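Long-range contacts in transcriptional regulator, AsnC family (Agrobacterium tumefaciens str. C58, PDB 3I4P), which probably binds specific DNA sequences to regulate transcription, as a member of the Lrp/AsnC family, and can bind calcium: residues A[8-13]-A[147-152]; A[18-23]-A[33-38]; A[65-70]-A[106-111]; A[87-92]-A[117-122]. All coordinates share one frame; numbering follows the deposited sequence.

How the contacts relate
The chain divides into an N-terminal winged helix-turn-helix part and an α/β part with an antiparallel sheet. Contact 2 packs helix 20-27 on helix 31-43, and contact 1 ties helix 3-12 to the C-terminal tail; their centres are 15 Å apart and they touch, L12 and I8 meeting L23 and I38. Contacts 3 and 4, centres 9 Å apart, touch where V108 meets F119 and L106 meets V92; helix 113-126 follows strand 104-110, and their segments alternate along the chain. Contact 2 lies 39 Å from contact 3 and 40 Å from contact 4, centre to centre. Contact 1 encloses the other three in sequence: the tail after strand 131-143 comes back to helix 3-12. Contacts 1, 3 and 4 also touch the second subunit.

Contact 1 of 4, residues A[8-13]-A[147-152]; sequences ILRILQ and LPLDYM
The flat carboxamide of Q13 meets the backbone of L147 through its edge atoms OE1 and NE2, fastening the C-terminal tail to the first helix, 3-12, of the winged helix-turn-helix domain. L147 O lies almost in the amide plane and receives the Q13 NE2 hydrogen bond on a lone pair, 3.2 Å long and nearly straight (177°). On the return bond L147 N reaches Q13 OE1 at 2.9 Å, standing above the carbonyl plane by 36°. Two bonds to one residue fix the rotation of the amide. The second flat group, the R10 guanidinium, has NH2 3.7 Å from L149 CB, approaching obliquely. L149 fills the middle of the contact: its CD1 sits 3.6 Å from R10 CA and 3.5 Å from Q13 NE2, beside the amide that grips L147. The tail then makes a type I turn from L149 to M152, while L149 O is hydrogen-bonded to R6. Y151 of this turn bonds through OH to E91 of the second subunit. At the end of the turn, selenomethionine M152, bent at chi3 (71°), brings its CE within 3.8 Å of L9 CD1.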
loop_
_atom_site.group_PDB
_atom_site.type_symbol
_atom_site.label_atom_id
_atom_site.label_comp_id
_atom_site.label_asym_id
_atom_site.label_seq_id
_atom_site.Cartn_x
_atom_site.Cartn_y
_atom_site.Cartn_z
ATOM N N ILE A 8 -45.042 6.226 -10.385
ATOM C CA ILE A 8 -45.518 6.223 -8.988
ATOM C C ILE A 8 -44.349 6.142 -7.990
ATOM O O ILE A 8 -44.241 6.967 -7.101
ATOM C CB ILE A 8 -46.585 5.085 -8.721
ATOM C CG1 ILE A 8 -47.872 5.360 -9.529
ATOM C CG2 ILE A 8 -46.904 4.968 -7.204
ATOM C CD1 ILE A 8 -48.860 4.159 -9.612
ATOM N N LEU A 9 -43.472 5.165 -8.190
ATOM C CA LEU A 9 -42.289 4.959 -7.342
ATOM C C LEU A 9 -41.319 6.132 -7.343
ATOM O O LEU A 9 -40.692 6.442 -6.312
ATOM C CB LEU A 9 -41.543 3.679 -7.738
ATOM C CG LEU A 9 -42.301 2.369 -7.508
ATOM C CD1 LEU A 9 -41.519 1.175 -8.083
ATOM C CD2 LEU A 9 -42.681 2.180 -6.036
ATOM N N ARG A 10 -41.188 6.795 -8.479
ATOM C CA ARG A 10 -40.270 7.932 -8.571
ATOM C C ARG A 10 -40.684 9.076 -7.634
ATOM O O ARG A 10 -39.827 9.761 -7.037
ATOM C CB ARG A 10 -40.204 8.391 -10.008
ATOM C CG ARG A 10 -39.334 9.595 -10.305
ATOM C CD ARG A 10 -39.096 9.619 -11.883
ATOM N NE ARG A 10 -38.078 8.617 -12.267
ATOM C CZ ARG A 10 -38.099 7.822 -13.338
ATOM N NH1 ARG A 10 -39.117 7.862 -14.220
ATOM N NH2 ARG A 10 -37.077 6.980 -13.550
ATOM N N ILE A 11 -41.998 9.268 -7.502
ATOM C CA ILE A 11 -42.525 10.270 -6.599
ATOM C C ILE A 11 -42.462 9.734 -5.151
ATOM O O ILE A 11 -42.025 10.451 -4.258
ATOM C CB ILE A 11 -43.952 10.688 -6.967
ATOM C CG1 ILE A 11 -43.963 11.281 -8.392
ATOM C CG2 ILE A 11 -44.509 11.683 -5.916
ATOM C CD1 ILE A 11 -45.331 11.455 -9.009
ATOM N N LEU A 12 -42.867 8.483 -4.939
ATOM C CA LEU A 12 -42.928 7.917 -3.577
ATOM C C LEU A 12 -41.552 7.948 -2.883
ATOM O O LEU A 12 -41.464 8.295 -1.728
ATOM C CB LEU A 12 -43.555 6.505 -3.571
ATOM C CG LEU A 12 -45.080 6.426 -3.784
ATOM C CD1 LEU A 12 -45.547 4.991 -3.716
ATOM C CD2 LEU A 12 -45.861 7.267 -2.762
ATOM N N GLN A 13 -40.490 7.672 -3.622
ATOM C CA GLN A 13 -39.119 7.729 -3.104
ATOM C C GLN A 13 -38.682 9.139 -2.716
ATOM O O GLN A 13 -37.731 9.301 -1.942
ATOM C CB GLN A 13 -38.128 7.218 -4.156
ATOM C CG GLN A 13 -38.161 5.755 -4.407
ATOM C CD GLN A 13 -36.889 5.289 -5.118
ATOM O OE1 GLN A 13 -36.188 4.394 -4.624
ATOM N NE2 GLN A 13 -36.548 5.938 -6.237
ATOM N N LEU A 147 -33.363 5.054 -5.093
ATOM C CA LEU A 147 -32.679 4.177 -6.018
ATOM C C LEU A 147 -32.855 4.674 -7.470
ATOM O O LEU A 147 -33.847 5.302 -7.803
ATOM C CB LEU A 147 -33.194 2.734 -5.856
ATOM C CG LEU A 147 -33.001 2.120 -4.441
ATOM C CD1 LEU A 147 -33.638 0.737 -4.357
ATOM C CD2 LEU A 147 -31.489 2.090 -4.018
ATOM N N PRO A 148 -31.874 4.373 -8.347
ATOM C CA PRO A 148 -32.081 4.619 -9.792
ATOM C C PRO A 148 -33.154 3.681 -10.316
ATOM O O PRO A 148 -33.158 2.484 -9.967
ATOM C CB PRO A 148 -30.698 4.305 -10.407
ATOM C CG PRO A 148 -30.013 3.368 -9.417
ATOM C CD PRO A 148 -30.544 3.775 -8.048
ATOM N N LEU A 149 -34.093 4.210 -11.104
ATOM C CA LEU A 149 -35.244 3.435 -11.521
ATOM C C LEU A 149 -35.161 3.079 -13.016
ATOM O O LEU A 149 -36.050 2.391 -13.545
ATOM C CB LEU A 149 -36.552 4.157 -11.145
ATOM C CG LEU A 149 -36.756 4.424 -9.641
ATOM C CD1 LEU A 149 -38.014 5.240 -9.392
ATOM C CD2 LEU A 149 -36.813 3.129 -8.870
ATOM N N ASP A 150 -34.070 3.508 -13.656
ATOM C CA ASP A 150 -33.805 3.215 -15.055
ATOM C C ASP A 150 -33.587 1.712 -15.338
ATOM O O ASP A 150 -33.692 1.301 -16.462
ATOM C CB ASP A 150 -32.609 4.052 -15.555
ATOM N N TYR A 151 -33.331 0.886 -14.331
ATOM C CA TYR A 151 -33.003 -0.530 -14.555
ATOM C C TYR A 151 -34.164 -1.491 -14.298
ATOM O O TYR A 151 -34.036 -2.707 -14.520
ATOM C CB TYR A 151 -31.844 -0.918 -13.625
ATOM C CG TYR A 151 -30.604 -0.066 -13.822
ATOM C CD1 TYR A 151 -29.765 -0.272 -14.931
ATOM C CD2 TYR A 151 -30.281 0.949 -12.944
ATOM C CE1 TYR A 151 -28.622 0.494 -15.132
ATOM C CE2 TYR A 151 -29.137 1.731 -13.142
ATOM C CZ TYR A 151 -28.308 1.483 -14.240
ATOM O OH TYR A 151 -27.175 2.230 -14.443
HETATM N N MSE A 152 -35.264 -0.945 -13.771
HETATM C CA MSE A 152 -36.453 -1.720 -13.394
HETATM C C MSE A 152 -36.938 -2.596 -14.540
HETATM O O MSE A 152 -36.905 -2.189 -15.732
HETATM C CB MSE A 152 -37.611 -0.797 -13.025
HETATM C CG MSE A 152 -37.566 -0.273 -11.680
HETATM SE SE MSE A 152 -39.137 0.792 -11.327
HETATM C CE MSE A 152 -40.457 -0.636 -11.246
#

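Contact 2 of 4, residues A[18-23]-A[33-38]; sequences LAVADL and PCWRRI
V20 meets the helix of W35 through one methyl, CG2, which stands 3.9 Å from both W35 CA and W35 CB. The same methyl reaches I38 CD1 at 4.0 Å, one turn further along, and lies at the edge of the W35 indole, near its plane. The contact is wholly apolar, with no hydrogen bond between the segments. CG2 is anti to the V20 backbone N, while CG1 takes the crowded position between N and the carbonyl carbon (chi1 72°). Further in, L23 straddles two partners with its branches: CD2 approaches C34 SG at 4.3 Å and CD1 approaches I38 CD1 at 4.2 Å. I38 CD1 therefore touches both V20 and L23, residues spaced about one turn apart.

Helix hydrogen bonds set the spacing of these residues. A19 is at the N-cap position before helix 20-27, and its O accepts L23 N at 3.1 Å. On the other helix, I38 N binds C34 O, keeping C34 and I38 one turn apart on the inner side.

Helices 20-27 and 31-43 form the helix-turn-helix, the second being the recognition helix by analogy with the family; W35 is exposed on it. Beneath them helix 3-12 closes the core, L12 against L23 and I8 against I38, and strand 47-54 adds I47 against I38.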
loop_
_atom_site.group_PDB
_atom_site.type_symbol
_atom_site.label_atom_id
_atom_site.label_comp_id
_atom_site.label_asym_id
_atom_site.label_seq_id
_atom_site.Cartn_x
_atom_site.Cartn_y
_atom_site.Cartn_z
ATOM N N LEU A 18 -47.972 12.727 0.017
ATOM C CA LEU A 18 -49.093 13.162 -0.825
ATOM C C LEU A 18 -50.334 12.308 -0.603
ATOM O O LEU A 18 -50.239 11.093 -0.427
ATOM C CB LEU A 18 -48.743 13.100 -2.324
ATOM C CG LEU A 18 -47.769 14.146 -2.875
ATOM C CD1 LEU A 18 -47.433 13.804 -4.321
ATOM C CD2 LEU A 18 -48.409 15.546 -2.761
ATOM N N ALA A 19 -51.500 12.938 -0.611
ATOM C CA ALA A 19 -52.741 12.185 -0.627
ATOM C C ALA A 19 -52.734 11.366 -1.935
ATOM O O ALA A 19 -52.197 11.816 -2.970
ATOM C CB ALA A 19 -53.952 13.133 -0.537
ATOM N N VAL A 20 -53.274 10.150 -1.877
ATOM C CA VAL A 20 -53.217 9.236 -3.035
ATOM C C VAL A 20 -53.913 9.851 -4.274
ATOM O O VAL A 20 -53.476 9.626 -5.391
ATOM C CB VAL A 20 -53.839 7.841 -2.710
ATOM C CG1 VAL A 20 -55.386 7.922 -2.587
ATOM C CG2 VAL A 20 -53.417 6.800 -3.776
ATOM N N ALA A 21 -54.970 10.647 -4.055
ATOM C CA ALA A 21 -55.636 11.376 -5.138
ATOM C C ALA A 21 -54.752 12.432 -5.840
ATOM O O ALA A 21 -54.912 12.662 -7.033
ATOM C CB ALA A 21 -56.953 12.020 -4.637
ATOM N N ASP A 22 -53.847 13.083 -5.113
ATOM C CA ASP A 22 -52.924 14.054 -5.727
ATOM C C ASP A 22 -51.785 13.365 -6.440
ATOM O O ASP A 22 -51.375 13.856 -7.490
ATOM C CB ASP A 22 -52.350 15.048 -4.712
ATOM C CG ASP A 22 -53.409 16.013 -4.156
ATOM O OD1 ASP A 22 -54.337 16.435 -4.897
ATOM O OD2 ASP A 22 -53.301 16.361 -2.964
ATOM N N LEU A 23 -51.298 12.239 -5.917
ATOM C CA LEU A 23 -50.292 11.439 -6.628
ATOM C C LEU A 23 -50.854 10.937 -7.970
ATOM O O LEU A 23 -50.185 11.060 -8.998
ATOM C CB LEU A 23 -49.807 10.241 -5.795
ATOM C CG LEU A 23 -48.381 9.746 -6.074
ATOM C CD1 LEU A 23 -47.933 8.723 -5.032
ATOM C CD2 LEU A 23 -48.234 9.157 -7.446
ATOM N N PRO A 33 -57.242 3.201 -9.469
ATOM C CA PRO A 33 -56.145 2.460 -10.119
ATOM C C PRO A 33 -54.759 2.816 -9.581
ATOM O O PRO A 33 -53.878 1.957 -9.528
ATOM C CB PRO A 33 -56.262 2.858 -11.598
ATOM C CG PRO A 33 -57.629 3.322 -11.766
ATOM C CD PRO A 33 -58.138 3.831 -10.458
ATOM N N CYS A 34 -54.569 4.067 -9.186
ATOM C CA CYS A 34 -53.319 4.472 -8.574
ATOM C C CYS A 34 -53.143 3.791 -7.205
ATOM O O CYS A 34 -52.118 3.173 -6.934
ATOM C CB CYS A 34 -53.244 5.983 -8.425
ATOM S SG CYS A 34 -51.604 6.507 -7.884
ATOM N N TRP A 35 -54.151 3.898 -6.366
ATOM C CA TRP A 35 -54.152 3.233 -5.093
ATOM C C TRP A 35 -53.895 1.721 -5.228
ATOM O O TRP A 35 -53.046 1.150 -4.525
ATOM C CB TRP A 35 -55.484 3.511 -4.386
ATOM C CG TRP A 35 -55.597 2.863 -3.069
ATOM C CD1 TRP A 35 -55.122 3.330 -1.872
ATOM C CD2 TRP A 35 -56.213 1.611 -2.799
ATOM N NE1 TRP A 35 -55.406 2.438 -0.874
ATOM C CE2 TRP A 35 -56.081 1.372 -1.413
ATOM C CE3 TRP A 35 -56.883 0.670 -3.592
ATOM C CZ2 TRP A 35 -56.597 0.220 -0.800
ATOM C CZ3 TRP A 35 -57.396 -0.478 -2.987
ATOM C CH2 TRP A 35 -57.247 -0.692 -1.603
ATOM N N ARG A 36 -54.625 1.079 -6.124
ATOM C CA ARG A 36 -54.486 -0.365 -6.339
ATOM C C ARG A 36 -53.062 -0.772 -6.769
ATOM O O ARG A 36 -52.601 -1.836 -6.397
ATOM C CB ARG A 36 -55.543 -0.872 -7.340
ATOM C CG ARG A 36 -56.954 -0.984 -6.741
ATOM C CD ARG A 36 -58.044 -1.313 -7.784
ATOM N NE ARG A 36 -57.781 -2.524 -8.569
ATOM N N ARG A 37 -52.374 0.082 -7.525
ATOM C CA ARG A 37 -51.001 -0.169 -7.959
ATOM C C ARG A 37 -50.025 -0.102 -6.788
ATOM O O ARG A 37 -49.085 -0.915 -6.685
ATOM C CB ARG A 37 -50.584 0.848 -9.021
ATOM C CG ARG A 37 -51.112 0.512 -10.421
ATOM C CD ARG A 37 -50.909 1.668 -11.370
ATOM N NE ARG A 37 -51.195 1.313 -12.756
ATOM C CZ ARG A 37 -50.377 0.648 -13.566
ATOM N NH1 ARG A 37 -49.193 0.220 -13.147
ATOM N NH2 ARG A 37 -50.757 0.398 -14.817
ATOM N N ILE A 38 -50.262 0.889 -5.925
ATOM C CA ILE A 38 -49.459 1.115 -4.752
ATOM C C ILE A 38 -49.614 -0.067 -3.785
ATOM O O ILE A 38 -48.619 -0.562 -3.291
ATOM C CB ILE A 38 -49.794 2.477 -4.082
ATOM C CG1 ILE A 38 -49.363 3.640 -4.992
ATOM C CG2 ILE A 38 -49.098 2.582 -2.711
ATOM C CD1 ILE A 38 -49.921 4.999 -4.625
#

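Contact 3 of 4, residues A[65-70]-A[106-111]; sequences VFVSIR and LRVVVP
R107 runs over one face of the F66 ring, and its aliphatic part can be followed atom by atom. CB lies 3.9 Å from F66 CE1. CG, anti to the backbone N (chi1 -171°), makes a CH-pi contact, 4.2 Å from the ring centroid but offset toward the rim. CD comes closest, 3.4 Å from F66 CZ. The bend at chi3 turns NE, which forms a salt bridge with E94 of the same chain; the guanidinium plane is 45° from the ring. Y96 of the second subunit meets F66 edge-to-face and also packs on R107.

F66 and R107 are a non-hydrogen-bonded antiparallel pair. On either side lie hydrogen-bonded pairs, V65 N to V108 O and V67 N to L106 O, both 2.8 Å, each with its return bond. Their side chains lie on the opposite sheet face, where V67 CG2 touches V108 CG2 at 3.7 Å. I69 CD1 separately meets L106 CD1 at 3.5 Å. Helix 113-126 covers this face through Y116, F119 and M123. V67 also packs on V132, a calcium-binding residue in this protein, without the ion on this chain. Strands 63-70 and 104-110 are the central pair of the four-stranded, ferredoxin-like α/β sandwich characteristic of the Lrp/AsnC ligand-binding domain.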
loop_
_atom_site.group_PDB
_atom_site.type_symbol
_atom_site.label_atom_id
_atom_site.label_comp_id
_atom_site.label_asym_id
_atom_site.label_seq_id
_atom_site.Cartn_x
_atom_site.Cartn_y
_atom_site.Cartn_z
ATOM N N VAL A 65 -18.058 8.264 9.597
ATOM C CA VAL A 65 -16.810 7.545 9.615
ATOM C C VAL A 65 -17.040 6.280 8.795
ATOM O O VAL A 65 -18.029 5.582 8.991
ATOM C CB VAL A 65 -16.463 7.133 11.052
ATOM C CG1 VAL A 65 -15.055 6.552 11.092
ATOM C CG2 VAL A 65 -16.660 8.314 11.981
ATOM N N PHE A 66 -16.127 5.980 7.897
ATOM C CA PHE A 66 -16.154 4.721 7.154
ATOM C C PHE A 66 -15.121 3.808 7.773
ATOM O O PHE A 66 -13.915 4.113 7.762
ATOM C CB PHE A 66 -15.878 4.938 5.652
ATOM C CG PHE A 66 -17.090 5.370 4.907
ATOM C CD1 PHE A 66 -18.000 4.433 4.453
ATOM C CD2 PHE A 66 -17.368 6.724 4.740
ATOM C CE1 PHE A 66 -19.168 4.838 3.773
ATOM C CE2 PHE A 66 -18.496 7.127 4.100
ATOM C CZ PHE A 66 -19.404 6.179 3.601
ATOM N N VAL A 67 -15.599 2.700 8.330
ATOM C CA VAL A 67 -14.741 1.816 9.061
ATOM C C VAL A 67 -14.466 0.595 8.203
ATOM O O VAL A 67 -15.386 -0.138 7.872
ATOM C CB VAL A 67 -15.367 1.420 10.442
ATOM C CG1 VAL A 67 -14.349 0.750 11.291
ATOM C CG2 VAL A 67 -15.954 2.636 11.140
ATOM N N SER A 68 -13.205 0.400 7.820
ATOM C CA SER A 68 -12.753 -0.785 7.068
ATOM C C SER A 68 -12.189 -1.907 7.973
ATOM O O SER A 68 -11.201 -1.707 8.690
ATOM C CB SER A 68 -11.653 -0.370 6.094
ATOM O OG SER A 68 -12.118 0.575 5.152
ATOM N N ILE A 69 -12.803 -3.093 7.913
ATOM C CA ILE A 69 -12.463 -4.218 8.794
ATOM C C ILE A 69 -11.873 -5.355 7.985
ATOM O O ILE A 69 -12.332 -5.670 6.864
ATOM C CB ILE A 69 -13.696 -4.743 9.640
ATOM C CG1 ILE A 69 -14.217 -3.638 10.571
ATOM C CG2 ILE A 69 -13.320 -5.986 10.526
ATOM C CD1 ILE A 69 -15.506 -3.998 11.368
ATOM N N ARG A 70 -10.811 -5.930 8.554
ATOM C CA ARG A 70 -10.283 -7.227 8.138
ATOM C C ARG A 70 -10.384 -8.188 9.321
ATOM O O ARG A 70 -10.091 -7.835 10.472
ATOM C CB ARG A 70 -8.843 -7.145 7.669
ATOM C CG ARG A 70 -8.656 -6.267 6.476
ATOM C CD ARG A 70 -7.239 -6.340 5.966
ATOM N NE ARG A 70 -6.957 -5.171 5.139
ATOM N N LEU A 106 -18.087 -0.542 7.072
ATOM C CA LEU A 106 -19.177 0.070 7.847
ATOM C C LEU A 106 -19.212 1.570 7.597
ATOM O O LEU A 106 -18.166 2.194 7.433
ATOM C CB LEU A 106 -19.028 -0.146 9.358
ATOM C CG LEU A 106 -18.975 -1.501 10.063
ATOM C CD1 LEU A 106 -18.029 -2.501 9.425
ATOM C CD2 LEU A 106 -18.559 -1.235 11.568
ATOM N N ARG A 107 -20.420 2.118 7.570
ATOM C CA ARG A 107 -20.642 3.558 7.730
ATOM C C ARG A 107 -21.242 3.832 9.093
ATOM O O ARG A 107 -22.284 3.257 9.451
ATOM C CB ARG A 107 -21.590 4.119 6.687
ATOM C CG ARG A 107 -21.626 5.616 6.726
ATOM C CD ARG A 107 -22.264 6.261 5.488
ATOM N NE ARG A 107 -23.718 6.281 5.568
ATOM C CZ ARG A 107 -24.485 7.194 6.181
ATOM N NH1 ARG A 107 -25.802 7.048 6.146
ATOM N NH2 ARG A 107 -23.990 8.223 6.832
ATOM N N VAL A 108 -20.571 4.706 9.833
ATOM C CA VAL A 108 -20.888 5.001 11.235
ATOM C C VAL A 108 -21.167 6.488 11.324
ATOM O O VAL A 108 -20.477 7.286 10.688
ATOM C CB VAL A 108 -19.687 4.593 12.195
ATOM C CG1 VAL A 108 -19.858 5.151 13.638
ATOM C CG2 VAL A 108 -19.486 3.052 12.180
ATOM N N VAL A 109 -22.191 6.856 12.085
ATOM C CA VAL A 109 -22.500 8.280 12.344
ATOM C C VAL A 109 -22.458 8.578 13.878
ATOM O O VAL A 109 -22.939 7.795 14.719
ATOM C CB VAL A 109 -23.844 8.720 11.666
ATOM C CG1 VAL A 109 -23.764 8.538 10.095
ATOM C CG2 VAL A 109 -24.997 7.940 12.221
ATOM N N VAL A 110 -21.856 9.728 14.200
ATOM C CA VAL A 110 -21.588 10.179 15.562
ATOM C C VAL A 110 -21.489 11.721 15.497
ATOM O O VAL A 110 -21.354 12.288 14.399
ATOM C CB VAL A 110 -20.266 9.547 16.149
ATOM C CG1 VAL A 110 -20.454 8.057 16.474
ATOM C CG2 VAL A 110 -19.070 9.761 15.222
ATOM N N PRO A 111 -21.549 12.409 16.667
ATOM C CA PRO A 111 -21.377 13.886 16.671
ATOM C C PRO A 111 -19.937 14.370 16.456
ATOM O O PRO A 111 -19.727 15.457 15.901
ATOM C CB PRO A 111 -21.862 14.301 18.065
ATOM C CG PRO A 111 -21.713 13.045 18.903
ATOM C CD PRO A 111 -22.026 11.911 17.968
#

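Contact 4 of 4, residues A[87-92]-A[117-122]; sequences SEFPEV and DAFYKR
E91 OE2 is gripped from two subunits: R122 NH2 approaches it at 2.9 Å in a salt bridge, and Y151 OH of the second subunit hydrogen-bonds to the same oxygen. The oxygen lies at the edge of the R122 guanidinium, near its plane, with the carboxylate turned 33° from it. A bend of the glutamate at chi2 (88°) puts CD at that edge as well. E91 OE1 is buried with no polar partner in the model; its neighbour is F119 CD1 at 3.7 Å. The guanidinium also has F119 CA 3.5 Å above one face, so R122 folds back over its own helix.

Behind the ion pair stands an aromatic one. F119 points its edge at the face of F89 in a T-shaped stack, centroids 5.4 Å apart and planes at 84°. F119 CE1 does the touching, 3.8 Å from F89 CG, while F89 CB lies at the F119 edge in its plane. V92 CG2 closes on the next rim atom, F119 CZ, at 3.6 Å. F89, E91 and V92 thus line one side of the ring's rim, a grouping set by the type I turn from F89 to V92, where V92 N binds F89 O.

The turn links helix 76-88 to strand 92-98, and F119 and R122 belong to helix 113-126. Strand 104-110 packs against both: V108 packs on F119 and E91, L106 packs on V92, and the backbone of V109 bonds to E91, while P148 of the second subunit covers P90 and E91.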
loop_
_atom_site.group_PDB
_atom_site.type_symbol
_atom_site.label_atom_id
_atom_site.label_comp_id
_atom_site.label_asym_id
_atom_site.label_seq_id
_atom_site.Cartn_x
_atom_site.Cartn_y
_atom_site.Cartn_z
ATOM N N SER A 87 -24.285 -5.343 13.664
ATOM C CA SER A 87 -25.601 -4.843 13.227
ATOM C C SER A 87 -26.438 -4.230 14.337
ATOM O O SER A 87 -27.266 -3.363 14.063
ATOM C CB SER A 87 -26.422 -5.939 12.542
ATOM O OG SER A 87 -25.899 -6.186 11.263
ATOM N N GLU A 88 -26.233 -4.663 15.580
ATOM C CA GLU A 88 -27.059 -4.149 16.669
ATOM C C GLU A 88 -26.703 -2.686 16.987
ATOM O O GLU A 88 -27.531 -1.984 17.544
ATOM C CB GLU A 88 -26.975 -5.027 17.942
ATOM C CG GLU A 88 -27.760 -6.373 17.883
ATOM C CD GLU A 88 -27.244 -7.438 18.915
ATOM O OE1 GLU A 88 -26.914 -7.063 20.075
ATOM O OE2 GLU A 88 -27.152 -8.655 18.570
ATOM N N PHE A 89 -25.498 -2.230 16.650
ATOM C CA PHE A 89 -25.089 -0.882 17.048
ATOM C C PHE A 89 -25.916 0.090 16.253
ATOM O O PHE A 89 -25.938 0.026 15.004
ATOM C CB PHE A 89 -23.592 -0.604 16.825
ATOM C CG PHE A 89 -22.688 -1.316 17.788
ATOM C CD1 PHE A 89 -22.391 -0.752 19.033
ATOM C CD2 PHE A 89 -22.129 -2.544 17.456
ATOM C CE1 PHE A 89 -21.572 -1.417 19.929
ATOM C CE2 PHE A 89 -21.299 -3.226 18.352
ATOM C CZ PHE A 89 -21.029 -2.667 19.594
ATOM N N PRO A 90 -26.604 1.002 16.960
ATOM C CA PRO A 90 -27.424 2.005 16.252
ATOM C C PRO A 90 -26.603 2.996 15.398
ATOM O O PRO A 90 -27.113 3.515 14.406
ATOM C CB PRO A 90 -28.173 2.721 17.371
ATOM C CG PRO A 90 -27.709 2.123 18.675
ATOM C CD PRO A 90 -26.656 1.127 18.431
ATOM N N GLU A 91 -25.337 3.207 15.768
ATOM C CA GLU A 91 -24.440 4.033 15.015
ATOM C C GLU A 91 -23.978 3.382 13.723
ATOM O O GLU A 91 -23.483 4.092 12.884
ATOM C CB GLU A 91 -23.174 4.424 15.802
ATOM C CG GLU A 91 -23.448 5.168 17.071
ATOM C CD GLU A 91 -23.659 4.248 18.288
ATOM O OE1 GLU A 91 -23.783 3.004 18.137
ATOM O OE2 GLU A 91 -23.717 4.800 19.412
ATOM N N VAL A 92 -24.100 2.068 13.565
ATOM C CA VAL A 92 -23.669 1.437 12.313
ATOM C C VAL A 92 -24.879 1.499 11.384
ATOM O O VAL A 92 -25.861 0.733 11.539
ATOM C CB VAL A 92 -23.205 -0.020 12.509
ATOM C CG1 VAL A 92 -22.869 -0.679 11.148
ATOM C CG2 VAL A 92 -22.067 -0.063 13.534
ATOM N N ASP A 117 -14.470 7.563 19.040
ATOM C CA ASP A 117 -13.576 6.823 19.943
ATOM C C ASP A 117 -14.356 5.920 20.927
ATOM O O ASP A 117 -14.067 4.741 21.017
ATOM C CB ASP A 117 -12.631 7.766 20.677
ATOM C CG ASP A 117 -11.511 7.023 21.409
ATOM O OD1 ASP A 117 -11.003 6.002 20.905
ATOM O OD2 ASP A 117 -11.130 7.459 22.507
ATOM N N ALA A 118 -15.370 6.453 21.607
ATOM C CA ALA A 118 -16.159 5.649 22.582
ATOM C C ALA A 118 -17.026 4.569 21.904
ATOM O O ALA A 118 -17.329 3.537 22.511
ATOM C CB ALA A 118 -17.021 6.560 23.487
ATOM N N PHE A 119 -17.439 4.802 20.662
ATOM C CA PHE A 119 -18.216 3.797 19.918
ATOM C C PHE A 119 -17.299 2.606 19.600
ATOM O O PHE A 119 -17.632 1.448 19.863
ATOM C CB PHE A 119 -18.816 4.364 18.609
ATOM C CG PHE A 119 -19.050 3.291 17.550
ATOM C CD1 PHE A 119 -20.151 2.446 17.629
ATOM C CD2 PHE A 119 -18.120 3.082 16.525
ATOM C CE1 PHE A 119 -20.335 1.411 16.700
ATOM C CE2 PHE A 119 -18.297 2.057 15.580
ATOM C CZ PHE A 119 -19.409 1.224 15.659
ATOM N N TYR A 120 -16.149 2.938 19.001
ATOM C CA TYR A 120 -15.075 2.011 18.706
ATOM C C TYR A 120 -14.686 1.145 19.903
ATOM O O TYR A 120 -14.484 -0.033 19.715
ATOM C CB TYR A 120 -13.837 2.775 18.218
ATOM C CG TYR A 120 -12.715 1.867 17.819
ATOM C CD1 TYR A 120 -12.632 1.391 16.521
ATOM C CD2 TYR A 120 -11.727 1.472 18.744
ATOM C CE1 TYR A 120 -11.616 0.533 16.132
ATOM C CE2 TYR A 120 -10.680 0.616 18.360
ATOM C CZ TYR A 120 -10.653 0.141 17.043
ATOM O OH TYR A 120 -9.667 -0.702 16.590
ATOM N N LYS A 121 -14.553 1.729 21.101
ATOM C CA LYS A 121 -14.252 0.926 22.303
ATOM C C LYS A 121 -15.358 -0.067 22.623
ATOM O O LYS A 121 -15.055 -1.170 23.081
ATOM C CB LYS A 121 -14.036 1.749 23.582
ATOM C CG LYS A 121 -13.007 2.885 23.570
ATOM C CD LYS A 121 -11.577 2.430 23.415
ATOM C CE LYS A 121 -10.632 3.271 24.327
ATOM N NZ LYS A 121 -11.147 4.639 24.627
ATOM N N ARG A 122 -16.619 0.330 22.447
ATOM C CA ARG A 122 -17.727 -0.588 22.702
ATOM C C ARG A 122 -17.752 -1.708 21.671
ATOM O O ARG A 122 -17.935 -2.860 22.029
ATOM C CB ARG A 122 -19.088 0.119 22.748
ATOM C CG ARG A 122 -19.279 1.051 23.934
ATOM C CD ARG A 122 -20.702 1.645 24.048
ATOM N NE ARG A 122 -21.234 2.172 22.777
ATOM C CZ ARG A 122 -21.134 3.444 22.358
ATOM N NH1 ARG A 122 -20.512 4.393 23.086
ATOM N NH2 ARG A 122 -21.646 3.776 21.170
#